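Haloacid dehalogenase-like hydrolase (Bacteroides thetaiotaomicron, PDB 4JB3) removes the phosphate from D-ribitol 5-phosphate and D-ribitol 1-phosphate with the help of magnesium, and could also serve riboflavin biosynthesis. Local coordinates at residues Val36-Asp41 and Leu103-Glu108; Lys158-Tyr163 and Asp176-Asp181; Gly66-Leu71 and Lys83-Leu88; Leu129-Pro134 and His167-Pro172. One frame throughout, in Å; residues are numbered along the deposited sequence.

Contact 1: residues Val36-Asp41 and Leu103-Glu108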
# COMPACT_ATOMS: atom_id res chain seq x y z
N VAL A 36 0.49 6.84 -0.23
CA VAL A 36 1.82 7.43 -0.39
C VAL A 36 2.29 7.23 -1.83
O VAL A 36 2.09 6.15 -2.40
CB VAL A 36 2.84 6.80 0.60
CG1 VAL A 36 4.18 7.48 0.48
CG2 VAL A 36 2.33 6.88 2.04
N ASP A 37 2.90 8.25 -2.43
CA ASP A 37 3.43 8.15 -3.79
C ASP A 37 4.56 7.13 -3.88
O ASP A 37 5.42 7.07 -3.00
CB ASP A 37 4.08 9.46 -4.25
CG ASP A 37 3.14 10.63 -4.24
OD1 ASP A 37 1.93 10.44 -4.06
OD2 ASP A 37 3.65 11.76 -4.42
N ILE A 38 4.56 6.35 -4.96
CA ILE A 38 5.69 5.48 -5.31
C ILE A 38 6.53 6.15 -6.38
O ILE A 38 6.00 6.72 -7.33
CB ILE A 38 5.20 4.13 -5.90
CG1 ILE A 38 4.41 3.33 -4.87
CG2 ILE A 38 6.37 3.29 -6.43
CD1 ILE A 38 5.14 3.17 -3.58
N ASP A 39 7.86 6.10 -6.23
CA ASP A 39 8.76 6.53 -7.29
C ASP A 39 9.73 5.38 -7.55
O ASP A 39 10.73 5.22 -6.83
CB ASP A 39 9.53 7.79 -6.87
CG ASP A 39 10.35 8.39 -8.01
OD1 ASP A 39 10.77 7.65 -8.93
OD2 ASP A 39 10.57 9.62 -7.99
N ARG A 40 9.44 4.59 -8.58
CA ARG A 40 10.25 3.40 -8.87
C ARG A 40 11.68 3.78 -9.23
O ARG A 40 12.61 3.06 -8.88
CB ARG A 40 9.64 2.58 -10.00
CG ARG A 40 10.14 1.13 -10.05
CD ARG A 40 9.80 0.43 -11.36
NE ARG A 40 10.61 0.94 -12.47
CZ ARG A 40 11.70 0.35 -12.94
NH1 ARG A 40 12.37 0.90 -13.94
NH2 ARG A 40 12.12 -0.80 -12.43
N ASP A 41 11.86 4.90 -9.93
CA ASP A 41 13.20 5.32 -10.31
C ASP A 41 14.04 5.66 -9.08
O ASP A 41 15.25 5.38 -9.04
CB ASP A 41 13.15 6.51 -11.27
CG ASP A 41 12.80 6.10 -12.69
OD1 ASP A 41 12.75 4.89 -12.97
OD2 ASP A 41 12.59 7.00 -13.53
N LEU A 103 12.76 2.38 1.61
CA LEU A 103 12.07 3.66 1.76
C LEU A 103 12.31 4.56 0.54
O LEU A 103 11.60 5.56 0.35
CB LEU A 103 12.47 4.35 3.06
CG LEU A 103 12.05 3.59 4.31
CD1 LEU A 103 12.44 4.35 5.56
CD2 LEU A 103 10.55 3.32 4.31
N GLY A 104 13.28 4.19 -0.28
CA GLY A 104 13.53 4.88 -1.54
C GLY A 104 12.34 4.81 -2.49
O GLY A 104 12.25 5.63 -3.40
N PHE A 105 11.45 3.85 -2.28
CA PHE A 105 10.24 3.75 -3.10
C PHE A 105 9.28 4.90 -2.87
O PHE A 105 8.43 5.17 -3.71
CB PHE A 105 9.46 2.47 -2.76
CG PHE A 105 9.80 1.29 -3.62
CD1 PHE A 105 9.23 1.15 -4.88
CD2 PHE A 105 10.63 0.29 -3.15
CE1 PHE A 105 9.53 0.04 -5.68
CE2 PHE A 105 10.93 -0.81 -3.94
CZ PHE A 105 10.37 -0.94 -5.20
N PHE A 106 9.39 5.57 -1.73
CA PHE A 106 8.32 6.47 -1.29
C PHE A 106 8.69 7.93 -1.22
O PHE A 106 9.81 8.28 -0.87
CB PHE A 106 7.81 6.01 0.09
CG PHE A 106 7.33 4.59 0.11
CD1 PHE A 106 6.06 4.28 -0.32
CD2 PHE A 106 8.16 3.57 0.53
CE1 PHE A 106 5.61 2.96 -0.31
CE2 PHE A 106 7.72 2.26 0.53
CZ PHE A 106 6.45 1.96 0.11
N ASN A 107 7.72 8.78 -1.54
CA ASN A 107 7.84 10.22 -1.27
C ASN A 107 7.19 10.47 0.08
O ASN A 107 6.45 9.63 0.55
CB ASN A 107 7.13 11.04 -2.35
CG ASN A 107 7.80 10.94 -3.70
OD1 ASN A 107 9.02 10.79 -3.80
ND2 ASN A 107 7.01 11.03 -4.76
N GLU A 108 7.44 11.62 0.70
CA GLU A 108 6.74 11.93 1.95
C GLU A 108 5.24 11.98 1.68
O GLU A 108 4.82 12.33 0.57
CB GLU A 108 7.23 13.26 2.54
CG GLU A 108 8.65 13.20 3.11
CD GLU A 108 8.76 12.42 4.42
OE1 GLU A 108 7.72 11.93 4.92
OE2 GLU A 108 9.88 12.29 4.94
O HOH W 1 3.45 10.65 -1.15
O HOH W 2 8.34 11.36 -7.46
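The two linkers joining core and cap of this HAD phosphatase meet through Ile-38 and Phe-106, a single antiparallel bridge of the non-hydrogen-bonded kind (CA-CA 4.9 Å). The bonds flanking the pair define it: Asp-39 N gives to Phe-105 O at 2.7 Å (163° at the hydrogen), and Asn-107 N gives to Asp-37 O at 3.2 Å. Between them, CA-H groups of Ile-38 and Phe-106 approach the same two carbonyls. The side chains of the bridged pair run alongside each other in the same direction. With CG1 beside the backbone N (chi1 -64°), Ile-38 brings CD1 to a tight 3.3 Å from Phe-106 CE1, while its CG2 branch meets the edge of the Phe-105 ring, 3.9 Å from CD1. On the other flank, Asn-107 ND2 reaches Asp-37 OD2 in a weak but straight bond of 3.5 Å, amide and carboxylate nearly perpendicular. Water links Asn-107 ND2 to Asp-39 OD2; Asp-39 OD1 accepts from Lys-42 N, capping helix 40-50. The side chain of Ile-38 lies about 5 Å from the bound sodium ion and that of Phe-106 about 4 Å from a glycerol. This crossing is consistent with the paired linkers between core and C1-type cap in HAD phosphatases.

Contact 2: residues Lys158-Tyr163 and Asp176-Asp181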
# COMPACT_ATOMS: atom_id res chain seq x y z
N LYS A 158 -8.41 -2.04 10.16
CA LYS A 158 -7.47 -3.15 10.14
C LYS A 158 -6.57 -3.09 8.91
O LYS A 158 -7.01 -2.65 7.84
CB LYS A 158 -8.20 -4.50 10.18
CG LYS A 158 -7.27 -5.71 10.26
CD LYS A 158 -7.99 -6.95 10.75
CE LYS A 158 -7.05 -8.15 10.82
NZ LYS A 158 -7.72 -9.32 11.48
N LEU A 159 -5.32 -3.53 9.07
CA LEU A 159 -4.35 -3.65 7.99
C LEU A 159 -4.23 -5.10 7.53
O LEU A 159 -3.99 -6.00 8.35
CB LEU A 159 -2.97 -3.21 8.48
CG LEU A 159 -2.80 -1.79 9.01
CD1 LEU A 159 -1.39 -1.57 9.51
CD2 LEU A 159 -3.07 -0.84 7.91
N TYR A 160 -4.39 -5.33 6.24
CA TYR A 160 -4.14 -6.64 5.65
C TYR A 160 -2.87 -6.54 4.82
O TYR A 160 -2.85 -5.92 3.75
CB TYR A 160 -5.34 -7.11 4.81
CG TYR A 160 -6.58 -7.31 5.64
CD1 TYR A 160 -6.82 -8.51 6.27
CD2 TYR A 160 -7.50 -6.27 5.83
CE1 TYR A 160 -7.96 -8.70 7.05
CE2 TYR A 160 -8.64 -6.46 6.61
CZ TYR A 160 -8.86 -7.67 7.21
OH TYR A 160 -9.99 -7.86 7.99
N LEU A 161 -1.82 -7.16 5.33
CA LEU A 161 -0.46 -6.99 4.80
C LEU A 161 -0.01 -8.28 4.14
O LEU A 161 -0.03 -9.35 4.77
CB LEU A 161 0.49 -6.63 5.95
CG LEU A 161 0.06 -5.43 6.80
CD1 LEU A 161 1.04 -5.19 7.94
CD2 LEU A 161 -0.06 -4.19 5.93
N SER A 162 0.44 -8.18 2.89
CA SER A 162 0.83 -9.37 2.12
C SER A 162 1.79 -10.30 2.87
O SER A 162 1.62 -11.51 2.86
CB SER A 162 1.46 -8.94 0.80
OG SER A 162 2.63 -8.17 1.03
N TYR A 163 2.80 -9.73 3.53
CA TYR A 163 3.86 -10.55 4.13
C TYR A 163 3.38 -11.34 5.34
O TYR A 163 4.02 -12.31 5.75
CB TYR A 163 5.10 -9.71 4.45
CG TYR A 163 4.98 -8.74 5.60
CD1 TYR A 163 5.30 -9.12 6.89
CD2 TYR A 163 4.56 -7.43 5.39
CE1 TYR A 163 5.20 -8.22 7.95
CE2 TYR A 163 4.47 -6.52 6.43
CZ TYR A 163 4.79 -6.92 7.71
OH TYR A 163 4.70 -6.03 8.76
N ASP A 176 -9.44 -12.92 -0.81
CA ASP A 176 -10.31 -13.87 -0.13
C ASP A 176 -10.11 -13.85 1.39
O ASP A 176 -11.09 -13.87 2.15
CB ASP A 176 -10.09 -15.28 -0.68
CG ASP A 176 -11.04 -16.29 -0.07
OD1 ASP A 176 -12.25 -16.22 -0.39
OD2 ASP A 176 -10.57 -17.14 0.71
N PHE A 177 -8.86 -13.79 1.84
CA PHE A 177 -8.61 -13.73 3.27
C PHE A 177 -9.25 -12.49 3.85
O PHE A 177 -9.92 -12.55 4.88
CB PHE A 177 -7.12 -13.69 3.60
CG PHE A 177 -6.84 -13.60 5.08
CD1 PHE A 177 -6.75 -12.37 5.72
CD2 PHE A 177 -6.69 -14.75 5.83
CE1 PHE A 177 -6.51 -12.29 7.08
CE2 PHE A 177 -6.46 -14.68 7.20
CZ PHE A 177 -6.36 -13.45 7.82
N MET A 178 -9.04 -11.36 3.19
CA MET A 178 -9.55 -10.09 3.67
C MET A 178 -11.08 -10.10 3.75
O MET A 178 -11.66 -9.64 4.73
CB MET A 178 -9.04 -8.95 2.78
CG MET A 178 -9.49 -7.59 3.21
SD MET A 178 -11.05 -7.13 2.47
CE MET A 178 -11.46 -5.72 3.49
N ILE A 179 -11.71 -10.64 2.72
CA ILE A 179 -13.17 -10.69 2.68
C ILE A 179 -13.71 -11.56 3.81
O ILE A 179 -14.66 -11.20 4.50
CB ILE A 179 -13.67 -11.24 1.33
CG1 ILE A 179 -13.40 -10.23 0.22
CG2 ILE A 179 -15.16 -11.55 1.40
CD1 ILE A 179 -13.60 -10.79 -1.17
N LYS A 180 -13.08 -12.71 4.02
CA LYS A 180 -13.54 -13.63 5.05
C LYS A 180 -13.29 -13.11 6.46
O LYS A 180 -14.10 -13.31 7.36
CB LYS A 180 -12.89 -14.99 4.87
CG LYS A 180 -13.42 -15.77 3.69
CD LYS A 180 -12.79 -17.15 3.65
CE LYS A 180 -13.63 -18.10 2.81
NZ LYS A 180 -13.65 -17.72 1.37
N ASP A 181 -12.16 -12.43 6.65
CA ASP A 181 -11.80 -11.93 7.97
C ASP A 181 -12.62 -10.71 8.36
O ASP A 181 -13.00 -10.56 9.52
CB ASP A 181 -10.32 -11.57 8.03
CG ASP A 181 -9.90 -11.09 9.40
OD1 ASP A 181 -9.72 -11.94 10.30
OD2 ASP A 181 -9.76 -9.86 9.59
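Charge and hydrogen bonding between Lys-158, Tyr-160 and Asp-181 converge on one oxygen. Asp-181 OD2 accepts from Lys-158 NZ at 2.8 Å in a salt bridge and from Tyr-160 OH at 2.6 Å. The donors use different sides: the hydroxyl lies on the anti lone pair, whereas the ammonium comes from the syn side, 31° out of the carboxylate plane. Two donors on OD2 leave the carboxylate little rotational freedom and would be expected to favour its ionised form. The extended chain of Lys-158 spans the gap, crossing Asp-181 at about a right angle.

Contacts with the faces of the Tyr-160 ring form a second group. Met-178 CG sits over one face, 3.7 Å from the centroid and 17° off the normal, a CH-pi contact. CG of Lys-158 lies over the opposite face, 3.9 Å above the plane, so the ring is sandwiched between two aliphatic chains. Met-178 SD adds a distant Met-aromatic contact, 5.2 Å from the centroid; both Met-178 contacts are those of one of its two conformers.

Edges supply the third group. Phe-177, its CG anti to the backbone N, turns its rim to that of Tyr-160, with CE1 of each ring 3.9 Å apart.

Strand 158-161, outermost in the parallel sheet, and helix 172-182 run nearly antiparallel, their short axes 9.8 Å apart at 155°, as in a Rossmann-like beta-alpha unit. Beyond the pair, the neighbouring strand 125-130 hydrogen-bonds to the Tyr-160 backbone, and its Tyr-127 touches both Tyr-160 and Met-178.

Contact 3: residues Gly66-Leu71 and Lys83-Leu88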
# COMPACT_ATOMS: atom_id res chain seq x y z
N GLY A 66 11.14 -12.73 -7.53
CA GLY A 66 12.36 -13.20 -6.89
C GLY A 66 12.33 -13.05 -5.38
O GLY A 66 11.28 -13.23 -4.75
N ILE A 67 13.47 -12.69 -4.79
CA ILE A 67 13.54 -12.56 -3.34
C ILE A 67 12.71 -11.38 -2.83
O ILE A 67 12.30 -11.36 -1.66
CB ILE A 67 14.99 -12.46 -2.81
CG1 ILE A 67 15.70 -11.23 -3.40
CG2 ILE A 67 15.75 -13.74 -3.10
CD1 ILE A 67 17.03 -10.93 -2.72
N PHE A 68 12.45 -10.41 -3.70
CA PHE A 68 11.59 -9.29 -3.35
C PHE A 68 10.16 -9.76 -3.14
O PHE A 68 9.52 -9.36 -2.18
CB PHE A 68 11.70 -8.18 -4.40
CG PHE A 68 13.05 -7.50 -4.42
CD1 PHE A 68 14.12 -8.07 -5.09
CD2 PHE A 68 13.23 -6.29 -3.76
CE1 PHE A 68 15.37 -7.45 -5.10
CE2 PHE A 68 14.47 -5.66 -3.76
CZ PHE A 68 15.54 -6.25 -4.42
N GLN A 69 9.68 -10.61 -4.04
CA GLN A 69 8.37 -11.25 -3.85
C GLN A 69 8.35 -12.11 -2.60
O GLN A 69 7.39 -12.08 -1.83
CB GLN A 69 8.01 -12.11 -5.06
CG GLN A 69 6.79 -12.99 -4.85
CD GLN A 69 6.30 -13.63 -6.13
OE1 GLN A 69 7.05 -13.74 -7.10
NE2 GLN A 69 5.04 -14.04 -6.14
N GLU A 70 9.40 -12.91 -2.41
CA GLU A 70 9.45 -13.79 -1.25
C GLU A 70 9.35 -12.99 0.05
O GLU A 70 8.66 -13.41 0.98
CB GLU A 70 10.71 -14.67 -1.28
CG GLU A 70 10.63 -15.79 -2.31
CD GLU A 70 11.95 -16.49 -2.53
OE1 GLU A 70 12.92 -16.15 -1.83
OE2 GLU A 70 12.02 -17.37 -3.41
N LEU A 71 10.01 -11.84 0.10
CA LEU A 71 9.91 -10.97 1.27
C LEU A 71 8.48 -10.47 1.43
O LEU A 71 7.91 -10.52 2.53
CB LEU A 71 10.86 -9.78 1.14
CG LEU A 71 10.73 -8.72 2.24
CD1 LEU A 71 11.29 -9.28 3.55
CD2 LEU A 71 11.42 -7.42 1.82
N LYS A 83 20.14 -10.90 4.02
CA LYS A 83 21.24 -11.80 3.71
C LYS A 83 21.30 -12.10 2.20
O LYS A 83 22.37 -11.99 1.58
CB LYS A 83 21.08 -13.10 4.52
CG LYS A 83 22.29 -14.00 4.53
CD LYS A 83 22.29 -14.96 3.37
CE LYS A 83 23.51 -15.87 3.44
NZ LYS A 83 23.72 -16.61 2.17
N GLN A 84 20.18 -12.49 1.62
CA GLN A 84 20.20 -12.86 0.20
C GLN A 84 20.42 -11.67 -0.73
O GLN A 84 21.08 -11.81 -1.77
CB GLN A 84 18.95 -13.67 -0.17
CG GLN A 84 18.94 -15.03 0.52
CD GLN A 84 17.79 -15.93 0.09
OE1 GLN A 84 17.34 -15.88 -1.06
NE2 GLN A 84 17.32 -16.76 1.00
N LEU A 85 19.89 -10.50 -0.37
CA LEU A 85 20.17 -9.27 -1.11
C LEU A 85 21.66 -8.95 -1.05
O LEU A 85 22.28 -8.62 -2.06
CB LEU A 85 19.34 -8.11 -0.58
CG LEU A 85 19.57 -6.75 -1.24
CD1 LEU A 85 19.18 -6.81 -2.69
CD2 LEU A 85 18.77 -5.67 -0.50
N GLY A 86 22.25 -9.08 0.14
CA GLY A 86 23.67 -8.86 0.30
C GLY A 86 24.51 -9.78 -0.56
O GLY A 86 25.54 -9.38 -1.11
N ASP A 87 24.08 -11.03 -0.69
CA ASP A 87 24.82 -11.98 -1.52
C ASP A 87 24.78 -11.54 -2.99
O ASP A 87 25.77 -11.67 -3.71
CB ASP A 87 24.25 -13.39 -1.39
CG ASP A 87 24.48 -14.01 -0.02
OD1 ASP A 87 25.30 -13.50 0.76
OD2 ASP A 87 23.81 -15.03 0.27
N LEU A 88 23.64 -11.01 -3.42
CA LEU A 88 23.54 -10.43 -4.76
C LEU A 88 24.46 -9.23 -4.94
O LEU A 88 25.07 -9.06 -6.00
CB LEU A 88 22.10 -10.00 -5.06
CG LEU A 88 21.06 -11.08 -5.33
CD1 LEU A 88 19.71 -10.45 -5.64
CD2 LEU A 88 21.49 -11.97 -6.47
O HOH W 3 15.31 -17.42 -1.76
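Gln-84 OE1 receives a hydrogen bond of 2.6 Å from a water that also donates to Glu-70 OE1 at 2.7 Å. The two carboxyl and amide oxygens are both acceptors and stand 4.5 Å apart, so the water supplies the protons that neither could offer the other. The extended Gln-84 chain also carries OE1 over the aliphatic branch of Ile-67, 3.4 Å from its CG2.

These residues sit on helices 66-72 and 78-89, successive helices of the alpha-helical cap inserted between the first two strands of the HAD core. The axes of the short segments are close to antiparallel, at 169°, with a closest approach of 10.7 Å; at that spacing the backbones do not meet each other, and side chains bridge the gap. Ile-67 does most of the filling. Its chi1 of 61° places CG1 between the backbone N and the carbonyl carbon and sends CD1 across the gap, where it lies 3.7 Å from Leu-85 N and 4.0 Å from Leu-88 CD1. CG2 then remains beside the backbone N, facing Gln-84.

Deeper in the cap, the far end of Phe-68 crosses Leu-85 obliquely: ring atom CZ is 4.1 Å from Leu-85 CD1. Phe-68 also meets Phe-81 and Phe-47 edge-to-face. Leu-85 in turn packs on Phe-47 and Leu-50 of helix 40-50 and on Thr-98 of helix 95-103.

Contact 4: residues Leu129-Pro134 and His167-Pro172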
# COMPACT_ATOMS: atom_id res chain seq x y z
N LEU A 129 -5.25 -2.93 2.23
CA LEU A 129 -4.88 -4.22 1.65
C LEU A 129 -3.70 -3.94 0.74
O LEU A 129 -3.85 -3.28 -0.29
CB LEU A 129 -6.04 -4.84 0.87
CG LEU A 129 -5.77 -6.15 0.12
CD1 LEU A 129 -5.47 -7.29 1.09
CD2 LEU A 129 -6.95 -6.52 -0.78
N SER A 130 -2.51 -4.40 1.14
CA SER A 130 -1.32 -3.96 0.44
C SER A 130 -0.21 -4.98 0.36
O SER A 130 0.02 -5.77 1.30
CB SER A 130 -0.77 -2.69 1.11
OG SER A 130 0.21 -2.08 0.28
N ASN A 131 0.48 -4.96 -0.78
CA ASN A 131 1.76 -5.62 -0.90
C ASN A 131 2.82 -4.79 -0.22
O ASN A 131 3.11 -3.65 -0.62
CB ASN A 131 2.15 -5.77 -2.37
CG ASN A 131 1.28 -6.75 -3.10
OD1 ASN A 131 0.47 -7.46 -2.50
ND2 ASN A 131 1.43 -6.78 -4.42
N THR A 132 3.40 -5.35 0.83
CA THR A 132 4.38 -4.61 1.59
C THR A 132 5.29 -5.57 2.34
O THR A 132 5.27 -6.78 2.10
CB THR A 132 3.69 -3.55 2.49
OG1 THR A 132 4.67 -2.63 3.00
CG2 THR A 132 2.92 -4.19 3.63
N ASN A 133 6.10 -5.02 3.24
CA ASN A 133 7.11 -5.80 3.91
C ASN A 133 7.46 -5.15 5.24
O ASN A 133 7.09 -3.99 5.48
CB ASN A 133 8.33 -5.97 2.99
CG ASN A 133 9.00 -4.67 2.66
OD1 ASN A 133 9.62 -4.05 3.53
ND2 ASN A 133 8.88 -4.25 1.41
N PRO A 134 8.15 -5.88 6.13
CA PRO A 134 8.48 -5.35 7.45
C PRO A 134 9.34 -4.10 7.44
O PRO A 134 9.24 -3.29 8.38
CB PRO A 134 9.24 -6.50 8.11
CG PRO A 134 8.73 -7.72 7.44
CD PRO A 134 8.49 -7.32 6.02
N HIS A 167 0.60 -14.20 0.53
CA HIS A 167 0.27 -13.98 -0.89
C HIS A 167 0.41 -12.51 -1.18
O HIS A 167 0.21 -11.68 -0.29
CB HIS A 167 -1.18 -14.37 -1.19
CG HIS A 167 -1.53 -15.78 -0.83
ND1 HIS A 167 -1.35 -16.83 -1.70
CD2 HIS A 167 -2.07 -16.31 0.29
CE1 HIS A 167 -1.75 -17.95 -1.12
NE2 HIS A 167 -2.19 -17.66 0.09
N THR A 168 0.74 -12.17 -2.43
CA THR A 168 0.72 -10.78 -2.89
C THR A 168 -0.37 -10.58 -3.93
O THR A 168 -0.63 -11.48 -4.75
CB THR A 168 2.06 -10.35 -3.51
OG1 THR A 168 2.57 -11.39 -4.35
CG2 THR A 168 3.07 -10.06 -2.42
N LYS A 169 -1.01 -9.41 -3.90
CA LYS A 169 -1.91 -9.00 -4.98
C LYS A 169 -1.10 -9.08 -6.27
O LYS A 169 0.08 -8.72 -6.28
CB LYS A 169 -2.38 -7.55 -4.77
CG LYS A 169 -3.19 -7.34 -3.48
CD LYS A 169 -3.71 -5.90 -3.43
CE LYS A 169 -2.56 -4.97 -3.17
NZ LYS A 169 -2.98 -3.56 -3.10
N PRO A 170 -1.71 -9.53 -7.37
CA PRO A 170 -3.15 -9.73 -7.56
C PRO A 170 -3.65 -11.15 -7.28
O PRO A 170 -4.67 -11.53 -7.83
CB PRO A 170 -3.34 -9.40 -9.04
CG PRO A 170 -2.09 -9.94 -9.67
CD PRO A 170 -0.98 -9.69 -8.65
N ALA A 171 -2.95 -11.91 -6.43
CA ALA A 171 -3.44 -13.25 -6.09
C ALA A 171 -4.82 -13.16 -5.46
O ALA A 171 -5.02 -12.39 -4.51
CB ALA A 171 -2.48 -13.94 -5.14
N PRO A 172 -5.78 -13.94 -5.99
CA PRO A 172 -7.14 -13.89 -5.43
C PRO A 172 -7.14 -14.25 -3.95
O PRO A 172 -8.01 -13.78 -3.22
CB PRO A 172 -7.89 -14.95 -6.24
CG PRO A 172 -7.13 -15.08 -7.51
CD PRO A 172 -5.69 -14.84 -7.15
O HOH W 4 0.04 -3.27 -3.15
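Asn-131 points its amide straight at the backbone of Lys-169, while the Lys-169 side chain folds back past Asn-131 to Leu-129; the pairing joins HAD motif II, at the end of strand 125-130, to the loop bearing the motif III lysine. The amide reads both polar groups of one residue. Asn-131 OD1 accepts from Lys-169 N at 2.8 Å, with the donor in the carbonyl plane on a lone pair although the bond is bent to 138° at the hydrogen. Asn-131 ND2 gives to Lys-169 O at 3.0 Å, much straighter at 169°, and the acceptor lies in the amide plane. Two opposed bonds therefore fix the amide's rotation, and ND2 has a further acceptor in Tyr-62 O. Thr-168 crosses Asn-131 at about a right angle, its CB 3.4 Å from OD1.

The lysine chain lies obliquely to Leu-129, CD 4.1 Å from the leucine CG. A bend at chi3 (-71°) turns the end of Lys-169 so that NZ gives to Leu-129 O at 3.0 Å. NZ also forms salt bridges with Asp-30, probably the nucleophile, and Asp-193; the lysine side chain lies about 5 Å from the bound sodium ion. Ser-130 OG also hydrogen-bonds to Asp-30. A water accepts from Asn-131 N at 2.9 Å and, more weakly, from Lys-169 NZ.

Along the chain, contact 1 joins the two ends of the cap insertion, and contact 3 lies within the stretch it spans; contacts 4 and 2 follow, their segments alternating. The last two share the parallel sheet, on adjacent strands 125-130 and 158-161, with centres about 9 Å apart, and Ser-162 N probably hydrogen-bonds to Ser-130 O (2.9 Å). Contact 1 is about 23 Å from contact 2 between centres, on the opposite side of the chain's centre. Contact 3, in the cap, touches contact 4 where Leu-71 CD2 meets Asn-133 CB at 3.6 Å. Side chains of Ile-38 (contact 1) and Lys-169 (contact 4) lie about 5 Å from the sodium ion, consistent with catalysis between core and cap.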